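Local coordinates for protein ABC sugar (Ribose) transporter, periplasmic substrate-binding subunit (Rhodobacter sphaeroides, PDB 3L49) that probably binds a sugar in the periplasm as the substrate-binding subunit of an ABC transporter, although its natural ligand is not firmly identified, at residues N127-C140 with G190-M203. Numbering follows the deposited sequence.
Sequences NVLVFNGFYSVPVC and GDVGAIWACWDVPM
Phe131 and Ile195 meet in the apolar heart of the contact, the branch methyl CG2 of Ile195 reaching the edge of the phenyl ring at CE1, 3.8 Å away. With CG anti to its carbonyl carbon (chi1 -76°), Phe131 also brings CD1 to the terminal methyl CE of Met203, whose flexible chain bends to reach the ring, while Phe131 CB rests on CB of Ala197, small enough to leave the ring room. Leu129 runs alongside Ile195 on this face. On the other face Val130, beta-branched as suits a strand, lies beside Trp196, CG1 3.6 Å from CE3 of the indole, and Val128 CG2 packs on Ala194 CB. Between the faces, parallel strands 127-131 and 194-197 are joined by backbone hydrogen bonds, among them Phe131 N to Trp196 O (N-H...O angle 177°). Further along, the disulfide Cys140 SG–Cys198 SG (2.0 Å) ties helix 138-152 to the loop entering helix 200-212, and Phe134 leans obliquely on Trp199, whose NE1 hydrogen-bonds Asp166 OD2 and whose indole lies near a bound, unidentified ligand. At the polar end Asn127 O accepts from Gly193 N, and the Asn127 amide can also serve a loop carbonyl: ND2 donates to Asp191 O at 2.9 Å. A leucine in place of Asn127 would probably leave Asp191 O without this donor, though the backbone bond to Gly193 would remain. Helices 107-122 and 138-152 cover the Trp196 face and helix 171-185 the Leu129 and Phe131 face, a three-layer alpha/beta/alpha sandwich, as in lobes of periplasmic binding proteins, with strands 157-159 and 219-222 flanking the pair.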
loop_
_atom_site.group_PDB
_atom_site.type_symbol
_atom_site.label_atom_id
_atom_site.label_comp_id
_atom_site.label_asym_id
_atom_site.label_seq_id
_atom_site.Cartn_x
_atom_site.Cartn_y
_atom_site.Cartn_z
ATOM N N ASN A 127 14.499 17.677 -9.643
ATOM C CA ASN A 127 13.861 17.698 -8.323
ATOM C C ASN A 127 12.563 16.892 -8.240
ATOM O O ASN A 127 11.854 16.738 -9.230
ATOM C CB ASN A 127 13.643 19.133 -7.849
ATOM C CG ASN A 127 14.913 19.962 -7.902
ATOM O OD1 ASN A 127 15.973 19.530 -7.443
ATOM N ND2 ASN A 127 14.811 21.160 -8.470
ATOM N N VAL A 128 12.269 16.383 -7.049
ATOM C CA VAL A 128 11.220 15.393 -6.860
ATOM C C VAL A 128 10.252 15.847 -5.782
ATOM O O VAL A 128 10.635 16.023 -4.620
ATOM C CB VAL A 128 11.802 13.986 -6.485
ATOM C CG1 VAL A 128 10.695 12.998 -6.104
ATOM C CG2 VAL A 128 12.627 13.413 -7.620
ATOM N N LEU A 129 8.995 16.022 -6.181
ATOM C CA LEU A 129 7.905 16.273 -5.250
ATOM C C LEU A 129 7.435 14.960 -4.621
ATOM O O LEU A 129 7.086 14.022 -5.334
ATOM C CB LEU A 129 6.750 16.953 -5.981
ATOM C CG LEU A 129 5.630 17.514 -5.106
ATOM C CD1 LEU A 129 6.183 18.529 -4.101
ATOM C CD2 LEU A 129 4.528 18.123 -5.970
ATOM N N VAL A 130 7.414 14.907 -3.290
ATOM C CA VAL A 130 7.129 13.666 -2.558
ATOM C C VAL A 130 5.906 13.783 -1.655
ATOM O O VAL A 130 5.831 14.671 -0.812
ATOM C CB VAL A 130 8.365 13.192 -1.700
ATOM C CG1 VAL A 130 7.992 12.062 -0.734
ATOM C CG2 VAL A 130 9.495 12.741 -2.584
ATOM N N PHE A 131 4.959 12.869 -1.837
ATOM C CA PHE A 131 3.839 12.723 -0.924
ATOM C C PHE A 131 4.164 11.654 0.114
ATOM O O PHE A 131 4.379 10.491 -0.235
ATOM C CB PHE A 131 2.578 12.344 -1.696
ATOM C CG PHE A 131 1.952 13.489 -2.432
ATOM C CD1 PHE A 131 2.480 13.934 -3.643
ATOM C CD2 PHE A 131 0.825 14.121 -1.919
ATOM C CE1 PHE A 131 1.901 14.990 -4.325
ATOM C CE2 PHE A 131 0.236 15.176 -2.591
ATOM C CZ PHE A 131 0.772 15.611 -3.800
ATOM N N ASN A 132 4.196 12.053 1.385
ATOM C CA ASN A 132 4.583 11.155 2.476
ATOM C C ASN A 132 3.654 11.259 3.692
ATOM O O ASN A 132 4.081 11.590 4.800
ATOM C CB ASN A 132 6.049 11.415 2.870
ATOM C CG ASN A 132 6.620 10.336 3.776
ATOM O OD1 ASN A 132 6.164 9.185 3.777
ATOM N ND2 ASN A 132 7.620 10.708 4.563
ATOM N N GLY A 133 2.378 10.965 3.477
ATOM C CA GLY A 133 1.373 11.128 4.516
ATOM C C GLY A 133 0.961 9.840 5.197
ATOM O O GLY A 133 0.028 9.834 6.013
ATOM N N PHE A 134 1.653 8.751 4.873
ATOM C CA PHE A 134 1.266 7.421 5.354
ATOM C C PHE A 134 2.441 6.613 5.891
ATOM O O PHE A 134 2.386 5.384 5.918
ATOM C CB PHE A 134 0.530 6.647 4.249
ATOM C CG PHE A 134 -0.878 7.125 4.012
ATOM C CD1 PHE A 134 -1.162 8.007 2.972
ATOM C CD2 PHE A 134 -1.919 6.703 4.842
ATOM C CE1 PHE A 134 -2.470 8.458 2.755
ATOM C CE2 PHE A 134 -3.228 7.143 4.635
ATOM C CZ PHE A 134 -3.505 8.025 3.590
ATOM N N TYR A 135 3.475 7.317 6.354
ATOM C CA TYR A 135 4.715 6.715 6.860
ATOM C C TYR A 135 4.542 5.775 8.059
ATOM O O TYR A 135 5.337 4.857 8.242
ATOM C CB TYR A 135 5.738 7.806 7.184
ATOM C CG TYR A 135 7.148 7.291 7.333
ATOM C CD1 TYR A 135 7.912 6.971 6.208
ATOM C CD2 TYR A 135 7.720 7.113 8.597
ATOM C CE1 TYR A 135 9.211 6.494 6.339
ATOM C CE2 TYR A 135 9.024 6.637 8.739
ATOM C CZ TYR A 135 9.762 6.336 7.604
ATOM O OH TYR A 135 11.042 5.858 7.720
ATOM N N SER A 136 3.493 5.987 8.849
ATOM C CA SER A 136 3.133 5.085 9.956
ATOM C C SER A 136 2.547 3.731 9.504
ATOM O O SER A 136 2.283 2.847 10.334
ATOM C CB SER A 136 2.145 5.783 10.883
ATOM O OG SER A 136 1.012 6.210 10.148
ATOM N N VAL A 137 2.315 3.585 8.200
ATOM C CA VAL A 137 1.953 2.303 7.610
ATOM C C VAL A 137 3.259 1.636 7.168
ATOM O O VAL A 137 4.005 2.220 6.375
ATOM C CB VAL A 137 0.988 2.488 6.411
ATOM C CG1 VAL A 137 0.538 1.156 5.849
ATOM C CG2 VAL A 137 -0.209 3.303 6.833
ATOM N N PRO A 138 3.560 0.436 7.715
ATOM C CA PRO A 138 4.778 -0.349 7.452
ATOM C C PRO A 138 5.267 -0.393 5.996
ATOM O O PRO A 138 6.442 -0.112 5.752
ATOM C CB PRO A 138 4.396 -1.751 7.941
ATOM C CG PRO A 138 3.479 -1.487 9.072
ATOM C CD PRO A 138 2.700 -0.241 8.706
ATOM N N VAL A 139 4.383 -0.723 5.049
ATOM C CA VAL A 139 4.777 -0.827 3.633
ATOM C C VAL A 139 5.170 0.515 3.007
ATOM O O VAL A 139 6.066 0.577 2.167
ATOM C CB VAL A 139 3.732 -1.572 2.759
ATOM C CG1 VAL A 139 3.467 -2.951 3.330
ATOM C CG2 VAL A 139 2.416 -0.782 2.616
ATOM N N CYS A 140 4.547 1.593 3.462
ATOM C CA CYS A 140 4.882 2.922 2.976
ATOM C C CYS A 140 6.166 3.438 3.608
ATOM O O CYS A 140 6.865 4.263 3.019
ATOM C CB CYS A 140 3.719 3.884 3.224
ATOM S SG CYS A 140 2.379 3.717 2.011
ATOM N N GLY A 190 12.296 23.469 -15.399
ATOM C CA GLY A 190 13.184 22.465 -14.816
ATOM C C GLY A 190 13.175 22.374 -13.300
ATOM O O GLY A 190 13.994 21.664 -12.723
ATOM N N ASP A 191 12.247 23.078 -12.655
ATOM C CA ASP A 191 12.218 23.183 -11.189
ATOM C C ASP A 191 11.711 21.913 -10.507
ATOM O O ASP A 191 12.101 21.596 -9.389
ATOM C CB ASP A 191 11.361 24.377 -10.741
ATOM C CG ASP A 191 11.948 25.728 -11.146
ATOM O OD1 ASP A 191 13.119 25.789 -11.589
ATOM O OD2 ASP A 191 11.224 26.740 -11.012
ATOM N N VAL A 192 10.814 21.208 -11.179
ATOM C CA VAL A 192 10.270 19.960 -10.670
ATOM C C VAL A 192 10.195 18.996 -11.852
ATOM O O VAL A 192 9.844 19.394 -12.969
ATOM C CB VAL A 192 8.910 20.180 -9.918
ATOM C CG1 VAL A 192 7.973 21.094 -10.703
ATOM C CG2 VAL A 192 8.232 18.852 -9.524
ATOM N N GLY A 193 10.577 17.743 -11.620
ATOM C CA GLY A 193 10.712 16.790 -12.712
ATOM C C GLY A 193 10.055 15.459 -12.465
ATOM O O GLY A 193 9.888 14.667 -13.395
ATOM N N ALA A 194 9.678 15.214 -11.216
ATOM C CA ALA A 194 9.069 13.941 -10.837
ATOM C C ALA A 194 8.158 14.106 -9.637
ATOM O O ALA A 194 8.346 15.013 -8.828
ATOM C CB ALA A 194 10.145 12.901 -10.539
ATOM N N ILE A 195 7.159 13.232 -9.531
ATOM C CA ILE A 195 6.297 13.186 -8.353
ATOM C C ILE A 195 6.173 11.739 -7.876
ATOM O O ILE A 195 5.909 10.831 -8.671
ATOM C CB ILE A 195 4.887 13.827 -8.595
ATOM C CG1 ILE A 195 5.003 15.232 -9.193
ATOM C CG2 ILE A 195 4.083 13.897 -7.301
ATOM C CD1 ILE A 195 3.662 15.970 -9.400
ATOM N N TRP A 196 6.371 11.542 -6.575
ATOM C CA TRP A 196 6.377 10.223 -5.956
ATOM C C TRP A 196 5.303 10.095 -4.856
ATOM O O TRP A 196 5.057 11.041 -4.097
ATOM C CB TRP A 196 7.782 9.946 -5.368
ATOM C CG TRP A 196 7.927 8.590 -4.738
ATOM C CD1 TRP A 196 8.338 7.445 -5.352
ATOM C CD2 TRP A 196 7.634 8.232 -3.380
ATOM N NE1 TRP A 196 8.321 6.398 -4.467
ATOM C CE2 TRP A 196 7.892 6.851 -3.248
ATOM C CE3 TRP A 196 7.176 8.943 -2.263
ATOM C CZ2 TRP A 196 7.713 6.166 -2.041
ATOM C CZ3 TRP A 196 6.990 8.257 -1.064
ATOM C CH2 TRP A 196 7.257 6.885 -0.967
ATOM N N ALA A 197 4.688 8.915 -4.769
ATOM C CA ALA A 197 3.911 8.503 -3.585
ATOM C C ALA A 197 4.074 7.004 -3.322
ATOM O O ALA A 197 4.449 6.249 -4.221
ATOM C CB ALA A 197 2.447 8.866 -3.726
ATOM N N CYS A 198 3.779 6.574 -2.094
ATOM C CA CYS A 198 3.927 5.163 -1.717
ATOM C C CYS A 198 2.743 4.332 -2.214
ATOM O O CYS A 198 2.710 3.110 -2.043
ATOM C CB CYS A 198 4.116 4.997 -0.200
ATOM S SG CYS A 198 2.635 5.348 0.807
ATOM N N TRP A 199 1.782 5.005 -2.840
ATOM C CA TRP A 199 0.626 4.342 -3.435
ATOM C C TRP A 199 0.033 5.121 -4.609
ATOM O O TRP A 199 0.300 6.311 -4.773
ATOM C CB TRP A 199 -0.432 3.963 -2.376
ATOM C CG TRP A 199 -1.109 5.114 -1.674
ATOM C CD1 TRP A 199 -0.517 6.188 -1.082
ATOM C CD2 TRP A 199 -2.515 5.270 -1.466
ATOM N NE1 TRP A 199 -1.464 7.017 -0.543
ATOM C CE2 TRP A 199 -2.701 6.474 -0.756
ATOM C CE3 TRP A 199 -3.636 4.511 -1.813
ATOM C CZ2 TRP A 199 -3.963 6.941 -0.392
ATOM C CZ3 TRP A 199 -4.893 4.974 -1.446
ATOM C CH2 TRP A 199 -5.045 6.182 -0.755
ATOM N N ASP A 200 -0.759 4.406 -5.408
ATOM C CA ASP A 200 -1.330 4.823 -6.704
ATOM C C ASP A 200 -2.261 6.017 -6.712
ATOM O O ASP A 200 -2.171 6.886 -7.585
ATOM C CB ASP A 200 -2.191 3.678 -7.242
ATOM C CG ASP A 200 -1.548 2.950 -8.362
ATOM O OD1 ASP A 200 -0.630 3.519 -8.979
ATOM O OD2 ASP A 200 -1.974 1.813 -8.628
ATOM N N VAL A 201 -3.202 5.988 -5.770
ATOM C CA VAL A 201 -4.390 6.836 -5.786
ATOM C C VAL A 201 -4.093 8.353 -5.835
ATOM O O VAL A 201 -4.639 9.027 -6.710
ATOM C CB VAL A 201 -5.435 6.373 -4.705
ATOM C CG1 VAL A 201 -6.653 7.266 -4.656
ATOM C CG2 VAL A 201 -5.870 4.932 -4.985
ATOM N N PRO A 202 -3.186 8.879 -4.968
ATOM C CA PRO A 202 -2.838 10.302 -5.141
ATOM C C PRO A 202 -2.169 10.639 -6.479
ATOM O O PRO A 202 -2.309 11.760 -6.974
ATOM C CB PRO A 202 -1.865 10.582 -3.981
ATOM C CG PRO A 202 -1.370 9.251 -3.557
ATOM C CD PRO A 202 -2.469 8.282 -3.823
ATOM N N MET A 203 -1.463 9.678 -7.066
ATOM C CA MET A 203 -0.793 9.914 -8.341
ATOM C C MET A 203 -1.774 10.026 -9.502
ATOM O O MET A 203 -1.452 10.636 -10.519
ATOM C CB MET A 203 0.312 8.874 -8.597
ATOM C CG MET A 203 1.493 8.937 -7.621
ATOM S SD MET A 203 2.325 10.542 -7.559
ATOM C CE MET A 203 1.506 11.380 -6.211
#